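Local coordinates for sugar ABC transporter (Sugar-binding protein) (PDB 4YO7) that probably serves as the solute-binding component of a sugar ABC transporter, holding myo-inositol in the cleft between its two lobes, at residues Leu55-Thr60 / Thr264-Glu269. Numbering follows the deposited sequence.
Sequences LDEFLT and TPAALE. With INS (1,2,3,4,5,6-hexahydroxy-cyclohexane), chain F.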
# COMPACT_ATOMS: atom_id res chain seq x y z
N LEU A 55 -6.90 0.33 -9.54
CA LEU A 55 -6.66 1.76 -9.39
C LEU A 55 -7.39 2.31 -8.16
O LEU A 55 -8.29 3.13 -8.27
CB LEU A 55 -7.07 2.49 -10.67
CG LEU A 55 -6.18 2.08 -11.85
CD1 LEU A 55 -6.76 2.67 -13.14
CD2 LEU A 55 -4.74 2.52 -11.69
N ASP A 56 -6.96 1.87 -6.99
CA ASP A 56 -7.55 2.38 -5.76
C ASP A 56 -6.93 3.74 -5.39
O ASP A 56 -6.14 4.29 -6.17
CB ASP A 56 -7.44 1.34 -4.63
CG ASP A 56 -6.01 0.96 -4.27
OD1 ASP A 56 -5.11 1.82 -4.28
OD2 ASP A 56 -5.78 -0.23 -3.89
N GLU A 57 -7.33 4.31 -4.26
CA GLU A 57 -6.96 5.69 -3.94
C GLU A 57 -5.44 5.89 -4.00
O GLU A 57 -4.95 6.77 -4.69
CB GLU A 57 -7.51 6.10 -2.57
CG GLU A 57 -7.36 7.61 -2.25
CD GLU A 57 -8.42 8.49 -2.90
OE1 GLU A 57 -9.37 7.96 -3.52
OE2 GLU A 57 -8.30 9.73 -2.78
N PHE A 58 -4.70 5.06 -3.30
CA PHE A 58 -3.25 5.19 -3.27
C PHE A 58 -2.61 4.76 -4.59
O PHE A 58 -1.72 5.45 -5.12
CB PHE A 58 -2.67 4.40 -2.10
CG PHE A 58 -1.17 4.36 -2.08
CD1 PHE A 58 -0.46 5.38 -1.47
CD2 PHE A 58 -0.48 3.34 -2.69
CE1 PHE A 58 0.93 5.36 -1.45
CE2 PHE A 58 0.93 3.32 -2.67
CZ PHE A 58 1.61 4.34 -2.05
N LEU A 59 -3.06 3.63 -5.15
CA LEU A 59 -2.38 3.08 -6.31
C LEU A 59 -2.58 3.96 -7.54
O LEU A 59 -1.78 3.93 -8.47
CB LEU A 59 -2.82 1.65 -6.57
CG LEU A 59 -2.21 0.62 -5.61
CD1 LEU A 59 -2.83 -0.73 -5.90
CD2 LEU A 59 -0.65 0.54 -5.67
N THR A 60 -3.63 4.77 -7.55
CA THR A 60 -3.82 5.68 -8.66
C THR A 60 -2.67 6.67 -8.74
O THR A 60 -2.18 6.99 -9.82
CB THR A 60 -5.17 6.42 -8.57
OG1 THR A 60 -6.21 5.46 -8.70
CG2 THR A 60 -5.32 7.46 -9.69
N THR A 264 -2.23 9.88 2.02
CA THR A 264 -2.81 10.38 0.78
C THR A 264 -3.26 11.84 0.96
O THR A 264 -3.42 12.32 2.08
CB THR A 264 -4.04 9.59 0.34
OG1 THR A 264 -5.02 9.65 1.37
CG2 THR A 264 -3.68 8.14 0.04
N PRO A 265 -3.46 12.54 -0.16
CA PRO A 265 -3.97 13.90 0.01
C PRO A 265 -5.29 13.97 0.78
O PRO A 265 -5.46 14.90 1.57
CB PRO A 265 -4.14 14.36 -1.44
CG PRO A 265 -3.02 13.70 -2.16
CD PRO A 265 -2.96 12.31 -1.53
N ALA A 266 -6.20 13.02 0.56
CA ALA A 266 -7.44 12.97 1.32
C ALA A 266 -7.16 12.86 2.81
O ALA A 266 -7.82 13.49 3.61
CB ALA A 266 -8.31 11.81 0.86
N ALA A 267 -6.19 12.03 3.19
CA ALA A 267 -5.85 11.84 4.58
C ALA A 267 -5.25 13.10 5.18
O ALA A 267 -5.55 13.48 6.31
CB ALA A 267 -4.88 10.67 4.72
N LEU A 268 -4.39 13.77 4.42
CA LEU A 268 -3.71 14.95 4.93
C LEU A 268 -4.73 16.07 5.16
O LEU A 268 -4.61 16.81 6.13
CB LEU A 268 -2.59 15.41 3.99
CG LEU A 268 -1.43 14.43 3.81
CD1 LEU A 268 -0.51 14.94 2.72
CD2 LEU A 268 -0.67 14.24 5.11
N GLU A 269 -5.73 16.14 4.29
CA GLU A 269 -6.80 17.11 4.46
C GLU A 269 -7.59 16.81 5.73
O GLU A 269 -7.98 17.72 6.47
CB GLU A 269 -7.74 17.11 3.26
CG GLU A 269 -8.80 18.20 3.30
CD GLU A 269 -10.02 17.89 2.44
OE1 GLU A 269 -9.95 16.97 1.60
OE2 GLU A 269 -11.05 18.58 2.60
C1 INS F . -3.18 -1.07 -1.49
C2 INS F . -3.86 0.23 -1.09
C3 INS F . -3.36 0.65 0.29
C4 INS F . -1.84 0.85 0.30
C5 INS F . -1.16 -0.46 -0.15
C6 INS F . -1.67 -0.87 -1.52
O1 INS F . -3.61 -1.49 -2.81
O2 INS F . -3.50 1.22 -2.05
O3 INS F . -4.05 1.90 0.62
O4 INS F . -1.40 1.13 1.63
O5 INS F . 0.26 -0.22 -0.25
O6 INS F . -1.04 -2.17 -1.87
O HOH W 1 -6.23 11.45 -1.94
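The benzylic CB of Phe58 meets the methyl CG2 of Thr264 at 4.4 Å, while the phenyl ring itself lies against the bound myo-inositol. There O2 of INS stands 3.7 Å from Phe58 CD2, and Asn133, Gln282, Ala284 and Gln287 pack around the aromatic side chain. With CG opposite the backbone N (chi1 174°), Phe58 keeps its ring beside the ligand. The second flat group, the carboxylate of Glu57, reaches the other helix through OE2, 4.2 Å from Ala266 CB. A bend at chi2 (79°) carries it there, and a water completes the link, donating to Glu57 OE2 at 2.8 Å and accepting from Ala266 N. No direct hydrogen bond joins the segments.

Each helix begins with a side-chain N-cap. Thr264 OG1 accepts from Ala267 N, and Asp237 receives the backbone N-H of Thr264. Asp56 does double duty: OD1 takes Leu59 N nearly along its C-O axis and also INS O2 at 2.8 Å, whereas OD2 accepts INS O1 at 2.7 Å. Replacing Asp56 by an alanine is likely to leave two inositol hydroxyls without these acceptors and the helix start without its cap. The methyl CD1 of Leu59 comes within 3.3 Å of the hydroxyl oxygen O1 of INS, a van der Waals contact.

Segment 55-60 follows a strand of one parallel sheet and segment 264-269 a strand of the other, so this sparse, water-bridged contact spans the cleft between lobes. Such closure over a sugar-like ligand, with Asp56 and Asp262 both gripping it, exemplifies the two-lobed periplasmic binding protein fold.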